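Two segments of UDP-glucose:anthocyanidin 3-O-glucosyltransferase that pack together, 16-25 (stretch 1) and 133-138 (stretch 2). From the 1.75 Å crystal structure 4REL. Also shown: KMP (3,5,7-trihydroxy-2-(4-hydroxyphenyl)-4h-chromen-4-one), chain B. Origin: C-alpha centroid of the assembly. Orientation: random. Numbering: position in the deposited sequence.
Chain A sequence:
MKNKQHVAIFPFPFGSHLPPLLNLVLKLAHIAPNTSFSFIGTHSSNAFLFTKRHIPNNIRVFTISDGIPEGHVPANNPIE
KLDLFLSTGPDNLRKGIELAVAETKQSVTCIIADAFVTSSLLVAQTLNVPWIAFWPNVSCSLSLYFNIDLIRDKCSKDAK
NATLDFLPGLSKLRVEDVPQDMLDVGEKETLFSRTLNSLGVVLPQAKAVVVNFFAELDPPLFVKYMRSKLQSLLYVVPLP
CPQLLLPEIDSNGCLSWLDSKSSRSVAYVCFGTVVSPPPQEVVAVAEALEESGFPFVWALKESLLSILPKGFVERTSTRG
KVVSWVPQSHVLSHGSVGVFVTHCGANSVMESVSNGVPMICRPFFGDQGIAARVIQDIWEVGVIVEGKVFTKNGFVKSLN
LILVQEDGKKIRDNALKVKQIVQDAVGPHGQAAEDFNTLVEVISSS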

ATOM      1  N   SER A  16      -6.709  -1.859  -2.167  1.00 13.06           N
ATOM      2  CA  SER A  16      -5.253  -1.811  -2.279  1.00 19.71           C
ATOM      3  C   SER A  16      -4.546  -3.003  -1.646  1.00 16.65           C
ATOM      4  O   SER A  16      -3.371  -3.247  -1.912  1.00 17.09           O
ATOM      5  N   HIS A  17      -5.250  -3.740  -0.795  1.00 10.81           N
ATOM      6  CA  HIS A  17      -4.647  -4.928  -0.194  1.00  9.82           C
ATOM      7  C   HIS A  17      -4.683  -6.152  -1.099  1.00  8.97           C
ATOM      8  O   HIS A  17      -3.999  -7.134  -0.827  1.00 10.98           O
ATOM      9  N   LEU A  18      -5.477  -6.093  -2.161  1.00  9.52           N
ATOM     10  CA  LEU A  18      -5.723  -7.274  -2.984  1.00 11.02           C
ATOM     11  C   LEU A  18      -4.621  -7.601  -4.009  1.00 11.25           C
ATOM     12  O   LEU A  18      -4.091  -8.719  -4.006  1.00 11.94           O
ATOM     13  N   PRO A  19      -4.257  -6.642  -4.881  1.00  9.67           N
ATOM     14  CA  PRO A  19      -3.194  -7.021  -5.822  1.00 13.53           C
ATOM     15  C   PRO A  19      -1.847  -7.461  -5.190  1.00  9.76           C
ATOM     16  O   PRO A  19      -1.266  -8.428  -5.689  1.00 11.49           O
ATOM     17  N   PRO A  20      -1.359  -6.788  -4.123  1.00  9.64           N
ATOM     18  CA  PRO A  20      -0.063  -7.248  -3.599  1.00  9.83           C
ATOM     19  C   PRO A  20      -0.078  -8.688  -3.081  1.00  9.53           C
ATOM     20  O   PRO A  20       0.932  -9.394  -3.218  1.00 11.27           O
ATOM     21  N   LEU A  21      -1.192  -9.136  -2.508  1.00  8.09           N
ATOM     22  CA  LEU A  21      -1.224 -10.502  -1.995  1.00  9.19           C
ATOM     23  C   LEU A  21      -1.375 -11.500  -3.142  1.00  7.90           C
ATOM     24  O   LEU A  21      -0.765 -12.570  -3.118  1.00  8.33           O
ATOM     25  N   LEU A  22      -2.186 -11.167  -4.148  1.00  9.42           N
ATOM     26  CA  LEU A  22      -2.279 -12.053  -5.314  1.00 11.39           C
ATOM     27  C   LEU A  22      -0.928 -12.147  -5.989  1.00 10.18           C
ATOM     28  O   LEU A  22      -0.524 -13.218  -6.449  1.00 11.19           O
ATOM     29  N   ASN A  23      -0.227 -11.022  -6.039  1.00 10.21           N
ATOM     30  CA  ASN A  23       1.109 -10.973  -6.621  1.00 10.56           C
ATOM     31  C   ASN A  23       2.025 -11.983  -5.936  1.00  9.60           C
ATOM     32  O   ASN A  23       2.713 -12.767  -6.591  1.00  8.90           O
ATOM     33  N   LEU A  24       2.025 -11.973  -4.609  1.00  8.19           N
ATOM     34  CA  LEU A  24       2.861 -12.912  -3.860  1.00  9.81           C
ATOM     35  C   LEU A  24       2.443 -14.363  -4.098  1.00 11.09           C
ATOM     36  O   LEU A  24       3.285 -15.239  -4.335  1.00  9.60           O
ATOM     37  N   VAL A  25       1.142 -14.625  -4.044  1.00  9.45           N
ATOM     38  CA  VAL A  25       0.643 -15.987  -4.265  1.00  9.32           C
ATOM     39  C   VAL A  25       0.973 -16.490  -5.674  1.00 10.04           C
ATOM     40  O   VAL A  25       1.326 -17.663  -5.860  1.00 10.16           O
ATOM     41  N   ALA A 133       2.044 -13.835   8.263  1.00  6.20           N
ATOM     42  CA  ALA A 133       1.360 -12.554   8.116  1.00  8.27           C
ATOM     43  C   ALA A 133       1.992 -11.732   6.994  1.00  8.57           C
ATOM     44  O   ALA A 133       3.224 -11.636   6.894  1.00 16.45           O
ATOM     45  N   PHE A 134       1.142 -11.144   6.153  1.00  7.84           N
ATOM     46  CA  PHE A 134       1.600 -10.357   5.007  1.00  7.45           C
ATOM     47  C   PHE A 134       1.331  -8.883   5.310  1.00 11.11           C
ATOM     48  O   PHE A 134       0.244  -8.531   5.790  1.00  9.74           O
ATOM     49  N   TRP A 135       2.313  -8.030   5.022  1.00  5.77           N
ATOM     50  CA  TRP A 135       2.238  -6.601   5.344  1.00  9.36           C
ATOM     51  C   TRP A 135       2.407  -5.735   4.099  1.00  9.69           C
ATOM     52  O   TRP A 135       3.538  -5.447   3.685  1.00 10.29           O
ATOM     53  N   PRO A 136       1.286  -5.318   3.486  1.00 10.47           N
ATOM     54  CA  PRO A 136       1.376  -4.516   2.264  1.00  9.41           C
ATOM     55  C   PRO A 136       1.267  -3.013   2.544  1.00 11.95           C
ATOM     56  O   PRO A 136       1.024  -2.231   1.631  1.00 19.51           O
ATOM     57  N   ASN A 137       1.435  -2.617   3.796  1.00 11.14           N
ATOM     58  CA  ASN A 137       1.331  -1.210   4.161  1.00 11.60           C
ATOM     59  C   ASN A 137       2.701  -0.577   4.208  1.00 11.91           C
ATOM     60  O   ASN A 137       3.676  -1.174   3.751  1.00 18.14           O
ATOM     61  N   VAL A 138       2.785   0.640   4.727  1.00 11.98           N
ATOM     62  CA  VAL A 138       4.080   1.276   4.869  1.00  8.06           C
ATOM     63  C   VAL A 138       4.914   0.421   5.813  1.00 10.20           C
ATOM     64  O   VAL A 138       4.502   0.132   6.935  1.00  8.98           O
TER

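Phe 134, on the strand of stretch 2, is the apolar centre of the contact: its CA-to-CB bond points toward stretch 1, and chi1 in t (chi2 67°) extends the ring to the helix, where it meets Pro 20, Leu 21 and Leu 24. Leu 21 leaves its backbone sideways, but the t, p rotamer brings its end nearer, so that CD1 lies over one face of the Phe 134 ring, 4.0 Å from the ring centroid and 25° off the normal, a CH-pi contact; the closest pair is Leu 21 CD1 to Phe 134 CD2, 3.7 Å. One turn on, Leu 24 points toward the strand, also t, p, and sets CD2 3.7 Å from Phe 134 CD1. Pro 20 CB approaches Phe 134 CZ at 3.9 Å, while Pro 20 O, 3.5 Å from the same CZ, accepts the helical hydrogen bond from Leu 24 N (3.1 Å). Leu 18 and Leu 22 point away from the strand, as Trp 135 does from the helix; Trp 135 NE1 donates to Val 138 O at 3.0 Å.

Outward from the phenyl ring, Pro 136 (C-gamma endo) points toward stretch 1, its CB 4.1 Å from Pro 20 CB and its CG 3.5 Å from His 17 ND1. His 17 starts sideways, but chi1 in m carries its imidazole to the polar edge, where CE1 lies 3.2 Å from Asn 137 ND2; no direct hydrogen bond joins the stretches. The bound flavonol KMP meets both residues: His 17 NE2 and KMP O27 share a very short 2.5 Å hydrogen bond at the ring edge, and Asn 137 ND2, with chi1 in m, comes within 2.9 Å of KMP O13. A water weakly bridges Ser 16 OG and Pro 136 O, its oxygen 3.4 Å from each, donating to Pro 136 O.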

ATOM      1  CB  SER A  16      -4.726  -0.517  -1.653  1.00 33.29           C
ATOM      2  OG  SER A  16      -5.016  -0.478  -0.263  1.00 39.76           O
ATOM      3  CB  HIS A  17      -5.330  -5.260   1.127  1.00  8.36           C
ATOM      4  CG  HIS A  17      -5.048  -4.263   2.204  1.00 11.67           C
ATOM      5  ND1 HIS A  17      -4.269  -4.558   3.295  1.00  8.44           N
ATOM      6  CD2 HIS A  17      -5.422  -2.967   2.332  1.00 14.76           C
ATOM      7  CE1 HIS A  17      -4.191  -3.486   4.075  1.00  9.70           C
ATOM      8  NE2 HIS A  17      -4.870  -2.510   3.505  1.00  9.17           N
ATOM      9  CB  LEU A  18      -7.120  -7.210  -3.621  1.00 10.09           C
ATOM     10  CG  LEU A  18      -8.233  -7.370  -2.580  1.00 11.95           C
ATOM     11  CD1 LEU A  18      -9.562  -6.799  -3.073  1.00 12.94           C
ATOM     12  CD2 LEU A  18      -8.370  -8.855  -2.211  1.00 11.45           C
ATOM     13  CB  PRO A  19      -3.024  -5.764  -6.688  1.00 14.59           C
ATOM     14  CG  PRO A  19      -4.354  -5.071  -6.606  1.00 13.27           C
ATOM     15  CD  PRO A  19      -4.824  -5.313  -5.194  1.00 11.19           C
ATOM     16  CB  PRO A  20       0.218  -6.288  -2.432  1.00  9.31           C
ATOM     17  CG  PRO A  20      -0.612  -5.080  -2.713  1.00 17.45           C
ATOM     18  CD  PRO A  20      -1.829  -5.566  -3.436  1.00 12.51           C
ATOM     19  CB  LEU A  21      -2.321 -10.676  -0.941  1.00  7.07           C
ATOM     20  CG  LEU A  21      -2.309 -12.034  -0.231  1.00  6.76           C
ATOM     21  CD1 LEU A  21      -0.932 -12.342   0.340  1.00  5.78           C
ATOM     22  CD2 LEU A  21      -3.361 -12.022   0.864  1.00  9.43           C
ATOM     23  CB  LEU A  22      -3.321 -11.562  -6.322  1.00  9.65           C
ATOM     24  CG  LEU A  22      -3.391 -12.377  -7.613  1.00 10.18           C
ATOM     25  CD1 LEU A  22      -3.739 -13.805  -7.293  1.00 12.52           C
ATOM     26  CD2 LEU A  22      -4.444 -11.760  -8.532  1.00 17.23           C
ATOM     27  CB  ASN A  23       1.671  -9.564  -6.469  1.00 11.31           C
ATOM     28  CG  ASN A  23       2.917  -9.334  -7.292  1.00 16.45           C
ATOM     29  OD1 ASN A  23       3.033  -9.807  -8.430  1.00 18.05           O
ATOM     30  ND2 ASN A  23       3.858  -8.579  -6.727  1.00 18.82           N
ATOM     31  CB  LEU A  24       2.818 -12.589  -2.365  1.00 10.06           C
ATOM     32  CG  LEU A  24       3.562 -13.584  -1.461  1.00  9.14           C
ATOM     33  CD1 LEU A  24       5.060 -13.558  -1.727  1.00 11.11           C
ATOM     34  CD2 LEU A  24       3.280 -13.268   0.011  1.00  7.80           C
ATOM     35  CB  VAL A  25      -0.881 -16.069  -3.987  1.00 11.29           C
ATOM     36  CG1 VAL A  25      -1.449 -17.416  -4.439  1.00 12.63           C
ATOM     37  CG2 VAL A  25      -1.153 -15.853  -2.497  1.00 11.65           C
ATOM     38  CB  ALA A 133       1.369 -11.775   9.437  1.00  9.22           C
ATOM     39  CB  PHE A 134       0.842 -10.808   3.746  1.00  8.40           C
ATOM     40  CG  PHE A 134       1.201 -10.042   2.485  1.00  5.32           C
ATOM     41  CD1 PHE A 134       2.463 -10.158   1.919  1.00  8.48           C
ATOM     42  CD2 PHE A 134       0.251  -9.237   1.851  1.00  8.19           C
ATOM     43  CE1 PHE A 134       2.781  -9.478   0.742  1.00 10.93           C
ATOM     44  CE2 PHE A 134       0.561  -8.550   0.669  1.00  9.56           C
ATOM     45  CZ  PHE A 134       1.840  -8.675   0.119  1.00  9.06           C
ATOM     46  CB  TRP A 135       3.342  -6.253   6.345  1.00  9.45           C
ATOM     47  CG  TRP A 135       3.219  -4.872   6.916  1.00  7.40           C
ATOM     48  CD1 TRP A 135       3.913  -3.762   6.538  1.00 10.31           C
ATOM     49  CD2 TRP A 135       2.340  -4.463   7.972  1.00  8.55           C
ATOM     50  NE1 TRP A 135       3.518  -2.680   7.294  1.00  8.72           N
ATOM     51  CE2 TRP A 135       2.561  -3.092   8.186  1.00  8.50           C
ATOM     52  CE3 TRP A 135       1.400  -5.131   8.761  1.00 12.82           C
ATOM     53  CZ2 TRP A 135       1.865  -2.367   9.161  1.00 11.36           C
ATOM     54  CZ3 TRP A 135       0.707  -4.416   9.720  1.00 12.40           C
ATOM     55  CH2 TRP A 135       0.944  -3.042   9.912  1.00 11.52           C
ATOM     56  CB  PRO A 136       0.163  -4.997   1.469  1.00  7.56           C
ATOM     57  CG  PRO A 136      -0.873  -5.221   2.542  1.00  9.17           C
ATOM     58  CD  PRO A 136      -0.077  -5.833   3.703  1.00  9.17           C
ATOM     59  CB  ASN A 137       0.625  -1.115   5.504  1.00 10.32           C
ATOM     60  CG  ASN A 137      -0.468  -2.150   5.616  1.00 21.88           C
ATOM     61  OD1 ASN A 137      -0.399  -3.081   6.432  1.00 20.13           O
ATOM     62  ND2 ASN A 137      -1.453  -2.039   4.732  1.00 12.75           N
ATOM     63  CB  VAL A 138       3.937   2.727   5.368  1.00 10.08           C
ATOM     64  CG1 VAL A 138       5.306   3.395   5.472  1.00 12.64           C
ATOM     65  CG2 VAL A 138       3.054   3.495   4.400  1.00 12.84           C
TER
HETATM   66  C1  KMP B1001      -3.280   2.448   9.508  1.00 19.06           C
HETATM   67  C2  KMP B1001      -2.935   1.784   8.343  1.00 21.94           C
HETATM   68  C3  KMP B1001      -3.990   1.501   7.346  1.00 18.97           C
HETATM   69  C4  KMP B1001      -5.375   1.937   7.616  1.00 20.39           C
HETATM   70  C5  KMP B1001      -5.623   2.592   8.816  1.00 19.25           C
HETATM   71  C6  KMP B1001      -4.598   2.840   9.734  1.00 19.88           C
HETATM   72  C9  KMP B1001      -3.680   0.796   6.080  1.00 24.66           C
HETATM   73  C10 KMP B1001      -4.797   0.552   5.140  1.00 23.50           C
HETATM   74  C11 KMP B1001      -6.168   1.031   5.512  1.00 23.32           C
HETATM   75  C14 KMP B1001      -7.353   0.830   4.620  1.00 25.63           C
HETATM   76  C15 KMP B1001      -7.324  -0.037   3.529  1.00 29.35           C
HETATM   77  C16 KMP B1001      -8.442  -0.194   2.724  1.00 32.35           C
HETATM   78  C17 KMP B1001      -9.599   0.517   2.999  1.00 33.15           C
HETATM   79  C18 KMP B1001      -9.639   1.381   4.086  1.00 32.06           C
HETATM   80  C19 KMP B1001      -8.520   1.533   4.893  1.00 27.69           C
HETATM   81  O12 KMP B1001      -6.378   1.689   6.708  1.00 22.88           O
HETATM   82  O13 KMP B1001      -2.510   0.423   5.828  1.00 26.23           O
HETATM   83  O24 KMP B1001     -10.693   0.361   2.202  1.00 37.97           O
HETATM   84  O27 KMP B1001      -4.523  -0.086   3.968  1.00 23.83           O
HETATM   85  O29 KMP B1001      -4.900   3.486  10.894  1.00 21.39           O
HETATM   86  O30 KMP B1001      -1.654   1.391   8.103  1.00 26.17           O
HETATM   87  O   HOH W   1      -2.141  -1.027   1.480  1.00 31.64           O